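PDB 3JZD: iron-containing alcohol dehydrogenase from Ralstonia eutropha, which probably reduces maleylacetate to 3-oxoadipate with NADH or NADPH in the breakdown of aromatic compounds, working as a homodimer that binds NAD. Local coordinates for residues 166-171 and 218-223; 181-186 and 191-196; 239-244 and 269-274; 282-287 and 292-297. All blocks are in the same frame, centred on the assembly; numbering follows the deposited sequence.

Interaction 1 of 4, residues 166-171 and 218-223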
# COMPACT_ATOMS: atom_id res chain seq x y z
N GLY A 166 -17.61 -20.32 14.12
CA GLY A 166 -18.55 -19.81 13.14
C GLY A 166 -18.20 -18.42 12.60
O GLY A 166 -18.06 -18.19 11.37
N LEU A 167 -18.08 -17.47 13.51
CA LEU A 167 -17.72 -16.11 13.11
C LEU A 167 -16.33 -16.07 12.45
O LEU A 167 -16.10 -15.23 11.58
CB LEU A 167 -17.85 -15.14 14.27
CG LEU A 167 -17.73 -13.64 14.02
CD1 LEU A 167 -18.69 -13.23 12.87
CD2 LEU A 167 -18.00 -12.85 15.40
N SER A 168 -15.43 -17.00 12.78
CA SER A 168 -14.08 -16.97 12.19
C SER A 168 -14.23 -17.18 10.69
O SER A 168 -13.53 -16.55 9.89
CB SER A 168 -13.15 -18.01 12.81
OG SER A 168 -12.90 -17.78 14.20
N VAL A 169 -15.15 -18.07 10.30
CA VAL A 169 -15.38 -18.34 8.87
C VAL A 169 -16.17 -17.22 8.19
O VAL A 169 -15.73 -16.68 7.16
CB VAL A 169 -16.11 -19.69 8.63
CG1 VAL A 169 -16.28 -19.99 7.14
CG2 VAL A 169 -15.32 -20.84 9.30
N THR A 170 -17.28 -16.84 8.81
CA THR A 170 -18.19 -15.87 8.22
C THR A 170 -17.61 -14.46 8.15
O THR A 170 -17.77 -13.75 7.13
CB THR A 170 -19.58 -15.91 8.86
OG1 THR A 170 -19.48 -15.54 10.23
CG2 THR A 170 -20.23 -17.33 8.70
N SER A 171 -16.85 -14.07 9.17
CA SER A 171 -16.21 -12.76 9.13
C SER A 171 -15.11 -12.81 8.06
O SER A 171 -14.85 -11.84 7.42
CB SER A 171 -15.59 -12.39 10.48
OG SER A 171 -15.03 -11.07 10.45
N ASP A 218 -0.24 -18.84 13.73
CA ASP A 218 0.14 -18.53 12.35
C ASP A 218 -1.10 -18.46 11.46
O ASP A 218 -1.22 -17.53 10.66
CB ASP A 218 1.08 -19.56 11.77
CG ASP A 218 2.49 -19.50 12.40
OD1 ASP A 218 2.99 -18.41 12.75
OD2 ASP A 218 3.09 -20.57 12.47
N ALA A 219 -2.03 -19.41 11.62
CA ALA A 219 -3.28 -19.38 10.86
C ALA A 219 -4.04 -18.13 11.24
O ALA A 219 -4.59 -17.47 10.38
CB ALA A 219 -4.12 -20.62 11.13
N ARG A 220 -4.09 -17.81 12.52
CA ARG A 220 -4.76 -16.59 12.92
C ARG A 220 -4.08 -15.34 12.32
O ARG A 220 -4.78 -14.41 11.90
CB ARG A 220 -4.87 -16.47 14.44
CG ARG A 220 -5.85 -17.42 15.16
CD ARG A 220 -7.28 -17.27 14.67
NE ARG A 220 -8.23 -18.03 15.48
CZ ARG A 220 -9.55 -17.95 15.35
NH1 ARG A 220 -10.10 -17.16 14.43
NH2 ARG A 220 -10.34 -18.65 16.13
N SER A 221 -2.75 -15.29 12.30
CA SER A 221 -2.03 -14.18 11.71
C SER A 221 -2.36 -14.03 10.23
O SER A 221 -2.63 -12.94 9.73
CB SER A 221 -0.52 -14.36 11.87
OG SER A 221 -0.17 -14.40 13.24
N GLN A 222 -2.38 -15.13 9.53
CA GLN A 222 -2.67 -15.11 8.12
C GLN A 222 -4.08 -14.52 7.85
O GLN A 222 -4.24 -13.70 6.93
CB GLN A 222 -2.54 -16.52 7.59
CG GLN A 222 -2.82 -16.65 6.15
CD GLN A 222 -2.51 -18.05 5.62
OE1 GLN A 222 -1.91 -18.17 4.56
NE2 GLN A 222 -2.88 -19.10 6.37
N CYS A 223 -5.08 -14.89 8.66
CA CYS A 223 -6.43 -14.29 8.49
C CYS A 223 -6.47 -12.79 8.82
O CYS A 223 -7.08 -12.01 8.14
CB CYS A 223 -7.48 -15.02 9.33
SG CYS A 223 -7.76 -16.71 8.79
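Arg220 spans the gap between helices 165-182 and 217-236 to reach the hydroxyl of Ser168. The backbones stay well separated, the nearest CA atoms, those of Ser168 and Cys223, being 8.9 Å apart, so the contact is carried by the long arginine side chain reaching the serine. From CB the chain starts beside the backbone N and then bends at CG (chi2 -59°). Beyond CD it runs extended, and the side chain also touches Thr160 and Val210. NE donates to Pro214 O, and the guanidinium beyond it receives Ser168 OG at its edge, in the plane of the group. NH1 makes the stronger bond, 2.9 Å from Ser168 OG with an N-H...O angle of 157°; NH2 adds a weak one, 3.3 Å from the same OG. NH1 also bonds Tyr123 OH, and NH2 bonds Leu163 O, so partners at all three nitrogens fix its rotation and position. Ser168 OG in turn hydrogen-bonds Pro164 O, one turn back, which suits a hydroxyl that accepts from arginine. Both residues are buried, and the oxygens named here that meet the cation are neutral. In the all-helical C-terminal part of this iron-containing alcohol dehydrogenase fold, the bridge ties the start of helix 165-182, where Leu167 touches NAD, to helix 217-236, with helix 190-212 packed against Ala219 and Arg220.

Interaction 2 of 4, residues 181-186 and 191-196; sequences EGLYAR and VMSLMA
Leu183 and Ser193 bring their CA atoms to within 5.4 Å, where a type I turn from Gly182 to Ala185 follows the end region of helix 165-182 and passes close beside helix 190-212. Leu183 does most of the touching. Its CG lies beside the backbone N (chi1 -72°), and CD2 is laid against the helix, 3.7 Å from Ser193 CB and equally far from Ser193 O. One turn further on, the methyl group of Ala196 meets the branch point itself, with Ala196 CB 3.8 Å from Leu183 CG. With only a serine and an alanine facing it, the leucine rests close to the helix surface. A water bridges the polar side of the contact: it donates to Gly182 O at 3.0 Å and also bonds Ser193 OG at 2.7 Å. That hydroxyl has a further partner in Asn189 O, just before the helix. The turn therefore combines apolar packing with a water-mediated link between its backbone and the helix. Helix 277-287 packs on Leu183 through Ala279 and Ile283, helix 217-236 lies against Ala196 through Val233, and strand 8-19 touches Val191 and Met192 through Tyr10.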
# COMPACT_ATOMS: atom_id res chain seq x y z
N GLU A 181 -15.16 -7.51 -4.71
CA GLU A 181 -15.77 -6.36 -5.38
C GLU A 181 -14.79 -5.26 -5.68
O GLU A 181 -14.94 -4.51 -6.66
CB GLU A 181 -16.99 -5.77 -4.58
CG GLU A 181 -18.14 -6.73 -4.46
CD GLU A 181 -19.48 -6.03 -4.48
OE1 GLU A 181 -19.78 -5.19 -3.56
OE2 GLU A 181 -20.22 -6.36 -5.44
N GLY A 182 -13.76 -5.13 -4.84
CA GLY A 182 -12.69 -4.19 -5.11
C GLY A 182 -12.05 -4.47 -6.47
O GLY A 182 -11.69 -3.56 -7.21
N LEU A 183 -11.92 -5.75 -6.81
CA LEU A 183 -11.32 -6.10 -8.08
C LEU A 183 -12.12 -5.60 -9.26
O LEU A 183 -11.59 -5.50 -10.34
CB LEU A 183 -11.08 -7.62 -8.16
CG LEU A 183 -9.96 -8.13 -7.28
CD1 LEU A 183 -10.08 -9.65 -7.03
CD2 LEU A 183 -8.63 -7.76 -7.93
N TYR A 184 -13.43 -5.38 -9.12
CA TYR A 184 -14.19 -4.86 -10.25
C TYR A 184 -14.79 -3.49 -10.03
O TYR A 184 -15.68 -3.07 -10.75
CB TYR A 184 -15.22 -5.87 -10.71
CG TYR A 184 -16.26 -6.35 -9.72
CD1 TYR A 184 -17.31 -5.54 -9.34
CD2 TYR A 184 -16.28 -7.69 -9.29
CE1 TYR A 184 -18.31 -6.02 -8.49
CE2 TYR A 184 -17.28 -8.17 -8.45
CZ TYR A 184 -18.29 -7.34 -8.07
OH TYR A 184 -19.29 -7.80 -7.28
N ALA A 185 -14.24 -2.77 -9.06
CA ALA A 185 -14.73 -1.46 -8.72
C ALA A 185 -14.63 -0.55 -9.91
O ALA A 185 -13.73 -0.68 -10.72
CB ALA A 185 -13.91 -0.85 -7.59
N ARG A 186 -15.54 0.39 -9.99
CA ARG A 186 -15.50 1.34 -11.06
C ARG A 186 -14.20 2.11 -10.99
O ARG A 186 -13.67 2.50 -12.00
CB ARG A 186 -16.67 2.28 -10.90
CG ARG A 186 -16.86 3.21 -12.01
CD ARG A 186 -17.92 4.17 -11.59
NE ARG A 186 -18.31 4.99 -12.72
CZ ARG A 186 -19.34 5.82 -12.68
NH1 ARG A 186 -20.06 5.95 -11.56
NH2 ARG A 186 -19.66 6.51 -13.77
N VAL A 191 -2.85 -1.22 -7.58
CA VAL A 191 -2.31 -1.42 -6.25
C VAL A 191 -3.39 -2.01 -5.35
O VAL A 191 -3.18 -2.98 -4.65
CB VAL A 191 -1.68 -0.14 -5.71
CG1 VAL A 191 -1.24 -0.36 -4.35
CG2 VAL A 191 -0.46 0.27 -6.64
N MSE A 192 -4.58 -1.43 -5.41
CA MSE A 192 -5.70 -1.97 -4.65
C MSE A 192 -6.00 -3.43 -5.10
O MSE A 192 -6.27 -4.32 -4.27
CB MSE A 192 -6.91 -1.05 -4.81
CG MSE A 192 -6.75 0.27 -4.09
SE MSE A 192 -6.86 0.03 -2.15
CE MSE A 192 -5.63 1.44 -1.60
N SER A 193 -5.92 -3.67 -6.40
CA SER A 193 -6.15 -5.01 -6.91
C SER A 193 -5.11 -6.02 -6.47
O SER A 193 -5.45 -7.17 -6.20
CB SER A 193 -6.28 -4.96 -8.43
OG SER A 193 -7.47 -4.25 -8.70
N LEU A 194 -3.84 -5.60 -6.42
CA LEU A 194 -2.77 -6.42 -5.90
C LEU A 194 -3.05 -6.82 -4.45
O LEU A 194 -2.89 -7.98 -4.05
CB LEU A 194 -1.45 -5.69 -6.03
CG LEU A 194 -0.13 -6.38 -5.73
CD1 LEU A 194 0.27 -7.42 -6.82
CD2 LEU A 194 0.98 -5.29 -5.58
N MSE A 195 -3.49 -5.85 -3.63
CA MSE A 195 -3.75 -6.16 -2.25
C MSE A 195 -5.04 -7.01 -2.14
O MSE A 195 -5.12 -7.90 -1.27
CB MSE A 195 -3.83 -4.90 -1.40
CG MSE A 195 -2.57 -4.02 -1.49
SE MSE A 195 -2.80 -2.47 -0.35
CE MSE A 195 -2.71 -3.37 1.32
N ALA A 196 -6.01 -6.75 -3.03
CA ALA A 196 -7.27 -7.52 -3.04
C ALA A 196 -6.99 -9.00 -3.23
O ALA A 196 -7.42 -9.84 -2.47
CB ALA A 196 -8.17 -7.03 -4.15
O HOH W 1 -8.93 -2.42 -7.38

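Interaction 3 of 4, residues 239-244 and 269-274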
# COMPACT_ATOMS: atom_id res chain seq x y z
N MSE A 239 -17.46 -0.24 -3.59
CA MSE A 239 -18.14 -1.53 -3.60
C MSE A 239 -19.34 -1.45 -4.54
O MSE A 239 -19.57 -0.42 -5.17
CB MSE A 239 -18.56 -1.91 -2.18
CG MSE A 239 -17.39 -2.03 -1.19
SE MSE A 239 -16.02 -3.41 -1.57
CE MSE A 239 -14.70 -2.31 -2.57
N ALA A 240 -20.10 -2.53 -4.67
CA ALA A 240 -21.23 -2.53 -5.60
C ALA A 240 -22.33 -3.48 -5.12
O ALA A 240 -22.66 -3.50 -3.93
CB ALA A 240 -20.75 -2.83 -7.09
N LEU A 241 -22.89 -4.29 -6.01
CA LEU A 241 -24.02 -5.15 -5.66
C LEU A 241 -23.94 -5.93 -4.36
O LEU A 241 -24.88 -5.89 -3.56
CB LEU A 241 -24.36 -6.11 -6.80
CG LEU A 241 -25.33 -7.27 -6.55
CD1 LEU A 241 -26.76 -6.73 -6.24
CD2 LEU A 241 -25.32 -8.22 -7.75
N HIS A 242 -22.84 -6.64 -4.13
CA HIS A 242 -22.80 -7.49 -2.96
C HIS A 242 -22.98 -6.70 -1.68
O HIS A 242 -23.81 -7.05 -0.84
CB HIS A 242 -21.51 -8.29 -2.88
CG HIS A 242 -21.32 -8.96 -1.57
ND1 HIS A 242 -21.89 -10.18 -1.27
CD2 HIS A 242 -20.67 -8.55 -0.45
CE1 HIS A 242 -21.56 -10.52 -0.04
NE2 HIS A 242 -20.83 -9.54 0.49
N HIS A 243 -22.17 -5.66 -1.51
CA HIS A 243 -22.26 -4.82 -0.31
C HIS A 243 -23.59 -4.10 -0.18
O HIS A 243 -24.17 -4.05 0.90
CB HIS A 243 -21.07 -3.87 -0.23
CG HIS A 243 -19.78 -4.59 -0.00
ND1 HIS A 243 -19.15 -5.32 -1.00
CD2 HIS A 243 -19.01 -4.70 1.10
CE1 HIS A 243 -18.05 -5.85 -0.50
NE2 HIS A 243 -17.94 -5.51 0.77
N LYS A 244 -24.12 -3.59 -1.27
CA LYS A 244 -25.42 -2.94 -1.19
C LYS A 244 -26.53 -3.89 -0.73
O LYS A 244 -27.36 -3.55 0.13
CB LYS A 244 -25.79 -2.35 -2.56
CG LYS A 244 -24.92 -1.18 -2.96
CD LYS A 244 -25.30 0.04 -2.10
CE LYS A 244 -24.44 1.27 -2.38
NZ LYS A 244 -25.20 2.51 -1.91
N LEU A 269 -21.67 -12.68 -6.81
CA LEU A 269 -20.62 -12.91 -7.82
C LEU A 269 -21.23 -13.58 -9.05
O LEU A 269 -20.95 -13.17 -10.18
CB LEU A 269 -19.41 -13.68 -7.26
CG LEU A 269 -18.60 -12.96 -6.16
CD1 LEU A 269 -17.55 -13.83 -5.61
CD2 LEU A 269 -17.99 -11.63 -6.62
N ALA A 270 -22.09 -14.58 -8.87
CA ALA A 270 -22.70 -15.21 -10.05
C ALA A 270 -23.46 -14.17 -10.92
O ALA A 270 -23.43 -14.23 -12.17
CB ALA A 270 -23.65 -16.37 -9.64
N TYR A 271 -24.11 -13.21 -10.26
CA TYR A 271 -24.89 -12.18 -10.95
C TYR A 271 -23.96 -11.30 -11.82
O TYR A 271 -24.28 -10.96 -12.95
CB TYR A 271 -25.59 -11.31 -9.92
CG TYR A 271 -26.54 -10.30 -10.48
CD1 TYR A 271 -26.08 -9.09 -10.99
CD2 TYR A 271 -27.92 -10.53 -10.47
CE1 TYR A 271 -26.95 -8.13 -11.50
CE2 TYR A 271 -28.81 -9.57 -11.00
CZ TYR A 271 -28.32 -8.38 -11.49
OH TYR A 271 -29.19 -7.47 -12.02
N ASN A 272 -22.84 -10.89 -11.25
CA ASN A 272 -21.90 -10.03 -11.95
C ASN A 272 -20.85 -10.71 -12.84
O ASN A 272 -20.20 -10.01 -13.65
CB ASN A 272 -21.18 -9.15 -10.92
CG ASN A 272 -22.04 -7.98 -10.45
OD1 ASN A 272 -23.04 -7.58 -11.11
ND2 ASN A 272 -21.67 -7.42 -9.30
N ALA A 273 -20.73 -12.04 -12.75
CA ALA A 273 -19.61 -12.77 -13.38
C ALA A 273 -19.42 -12.52 -14.89
O ALA A 273 -18.28 -12.30 -15.33
CB ALA A 273 -19.70 -14.30 -13.07
N ALA A 274 -20.50 -12.56 -15.66
CA ALA A 274 -20.42 -12.38 -17.10
C ALA A 274 -19.86 -11.02 -17.49
O ALA A 274 -19.22 -10.88 -18.53
CB ALA A 274 -21.81 -12.56 -17.78
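Leu241 and Asn272 have the nearest CA atoms, 8.2 Å apart, where the first turn of helix 241-253 faces the C-terminal part of helix 257-272. Ala240 occupies the N-cap position, and its carbonyl oxygen accepts from Lys244 N. The contact is made by Leu241, whose CG is turned anti to the backbone N (chi1 168°), so that CD2 projects across to the other segment. This methyl group lies 3.4 Å from Tyr271 CD1 and 3.6 Å from Tyr271 CG, approaching the ring obliquely, while the two side chains cross at about a right angle. The same methyl also meets the amide of the next residue, Leu241 CD2 being 4.0 Å from Asn272 ND2, so that it touches the aromatic ring and the amide at once. Nearer its root the leucine runs past that amide, with Leu241 CB 3.9 Å from Asn272 ND2. The arrangement belongs to the helical C-terminal domain of the iron-containing alcohol dehydrogenase family; the chain between the segments is almost wholly helical. Helix 341-353 closes over the same apolar patch, Ile344 touching both Leu241 and Tyr271. The polar ends point to other partners, Tyr271 OH to Pro338 O and Asn272 ND2 to Tyr184 OH. Asn335 binds both segments, its ND2 donating to Asn272 OD1 and its OD1 accepting from Leu241 N, and with both its polar atoms held the Asn272 amide is fixed in rotation beside the leucine.

Interaction 4 of 4, residues 282-287 and 292-297; sequences RIRRAT and QSAAAT
Arg284 reaches along the start of the neighbouring helix and lays its aliphatic stem against the backbone of residues 292-294. Arg284 CG sits 3.5 Å from Ala294 N, and a bend about the CG-CD bond (chi3 48°) turns NE back to the carbonyl of Gln292. The bond from Arg284 NE to Gln292 O is 2.9 Å long but not straight, with an N-H...O angle of 135°; the oxygen meets the guanidinium at its edge, tilted 24° from its plane. On the inner side, Ile283 directs CG2 at the methyl group of Ala294, 3.7 Å from CG2 to Ala294 CB. A turn later Thr287 and Thr297 cross at a slant, methyl against hydroxyl: Thr297 CG2 lies 3.5 Å from Thr287 OG1. Ser293 caps helix 294-304, its OG accepting from Ala296 N at 3.0 Å and also hydrogen-bonding Asp358 O. Arg284 NH2 also bonds Gly290 O, so the guanidinium grips the connecting loop at two carbonyls. The two helix segments, which run roughly parallel, are held together by apolar packing on the buried side and by arginine-to-carbonyl bonds at the loop; backbone dipoles probably compensate much of the positive charge, with Glu291 adding a long, weak ion pair.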
# COMPACT_ATOMS: atom_id res chain seq x y z
N ARG A 282 -9.12 -13.61 -11.38
CA ARG A 282 -8.24 -13.28 -10.27
C ARG A 282 -8.79 -13.84 -8.97
O ARG A 282 -8.04 -14.34 -8.15
CB ARG A 282 -7.97 -11.78 -10.16
CG ARG A 282 -7.21 -11.25 -11.37
CD ARG A 282 -6.86 -9.80 -11.32
NE ARG A 282 -5.84 -9.52 -10.30
CZ ARG A 282 -5.22 -8.34 -10.18
NH1 ARG A 282 -5.53 -7.35 -11.01
NH2 ARG A 282 -4.28 -8.17 -9.24
N ILE A 283 -10.10 -13.79 -8.77
CA ILE A 283 -10.65 -14.36 -7.57
C ILE A 283 -10.43 -15.89 -7.56
O ILE A 283 -10.12 -16.47 -6.53
CB ILE A 283 -12.10 -14.04 -7.42
CG1 ILE A 283 -12.27 -12.52 -7.17
CG2 ILE A 283 -12.72 -14.90 -6.32
CD1 ILE A 283 -13.75 -12.06 -7.32
N ARG A 284 -10.59 -16.51 -8.72
CA ARG A 284 -10.41 -17.97 -8.87
C ARG A 284 -8.99 -18.40 -8.57
O ARG A 284 -8.78 -19.36 -7.83
CB ARG A 284 -10.82 -18.41 -10.26
CG ARG A 284 -12.33 -18.33 -10.44
CD ARG A 284 -12.80 -18.48 -11.89
NE ARG A 284 -12.18 -19.62 -12.55
CZ ARG A 284 -11.57 -19.59 -13.74
NH1 ARG A 284 -11.52 -18.48 -14.49
NH2 ARG A 284 -11.01 -20.70 -14.18
N ARG A 285 -8.03 -17.65 -9.12
CA ARG A 285 -6.62 -17.91 -8.89
C ARG A 285 -6.31 -17.78 -7.41
O ARG A 285 -5.61 -18.62 -6.86
CB ARG A 285 -5.76 -16.92 -9.68
CG ARG A 285 -4.27 -17.17 -9.59
CD ARG A 285 -3.48 -16.32 -10.58
NE ARG A 285 -3.66 -14.88 -10.34
CZ ARG A 285 -3.20 -13.91 -11.14
NH1 ARG A 285 -2.51 -14.20 -12.24
NH2 ARG A 285 -3.43 -12.63 -10.84
N ALA A 286 -6.83 -16.75 -6.75
CA ALA A 286 -6.52 -16.54 -5.35
C ALA A 286 -7.20 -17.57 -4.41
O ALA A 286 -6.74 -17.81 -3.29
CB ALA A 286 -6.89 -15.09 -4.95
N THR A 287 -8.31 -18.17 -4.85
CA THR A 287 -9.03 -19.16 -4.04
C THR A 287 -8.69 -20.61 -4.43
O THR A 287 -9.16 -21.55 -3.80
CB THR A 287 -10.55 -18.98 -4.18
OG1 THR A 287 -10.91 -19.04 -5.55
CG2 THR A 287 -11.03 -17.64 -3.58
N GLN A 292 -13.12 -24.25 -11.60
CA GLN A 292 -14.39 -23.88 -10.98
C GLN A 292 -14.64 -22.39 -11.06
O GLN A 292 -13.70 -21.58 -11.12
CB GLN A 292 -14.37 -24.25 -9.51
CG GLN A 292 -14.28 -25.76 -9.21
CD GLN A 292 -14.27 -26.03 -7.72
OE1 GLN A 292 -14.22 -25.09 -6.89
NE2 GLN A 292 -14.28 -27.30 -7.36
N SER A 293 -15.91 -22.01 -10.99
CA SER A 293 -16.27 -20.61 -10.89
C SER A 293 -15.84 -20.02 -9.53
O SER A 293 -15.64 -20.73 -8.58
CB SER A 293 -17.78 -20.43 -11.08
OG SER A 293 -18.52 -21.12 -10.09
N ALA A 294 -15.69 -18.70 -9.49
CA ALA A 294 -15.40 -17.97 -8.27
C ALA A 294 -16.57 -18.24 -7.31
O ALA A 294 -16.37 -18.67 -6.14
CB ALA A 294 -15.27 -16.47 -8.56
N ALA A 295 -17.78 -18.05 -7.83
CA ALA A 295 -18.99 -18.30 -7.08
C ALA A 295 -19.02 -19.68 -6.39
O ALA A 295 -19.23 -19.79 -5.18
CB ALA A 295 -20.21 -18.16 -7.98
N ALA A 296 -18.85 -20.75 -7.16
CA ALA A 296 -18.94 -22.09 -6.58
C ALA A 296 -17.86 -22.33 -5.55
O ALA A 296 -18.11 -23.00 -4.53
CB ALA A 296 -18.89 -23.17 -7.68
N THR A 297 -16.67 -21.79 -5.82
CA THR A 297 -15.53 -21.98 -4.96
C THR A 297 -15.74 -21.33 -3.59
O THR A 297 -15.45 -21.93 -2.57
CB THR A 297 -14.19 -21.55 -5.66
OG1 THR A 297 -14.04 -22.28 -6.87
CG2 THR A 297 -12.97 -21.82 -4.79

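How the interactions relate
Past the parallel sheet of the N-terminal half, all four contacts lie in the helical C-terminal region. Interaction 1 closes the first and longest loop, from helix 165-182 to helix 217-236, and interaction 2 is nested inside it, closing the short turn between helices 165-182 and 190-212. Interactions 3 and 4 follow in series, joining helix 241-253 to 257-272 and helix 277-287 to 294-304; none cross. Interaction 2 touches both later contacts: Glu181 OE1 lies 2.6 Å from His243 ND1, a probable hydrogen bond, and Leu183 CD1 packs 3.6 Å from Ile283 CG1. Interaction 1 stands apart, about 8 Å or more between nearest atoms, toward the NAD site.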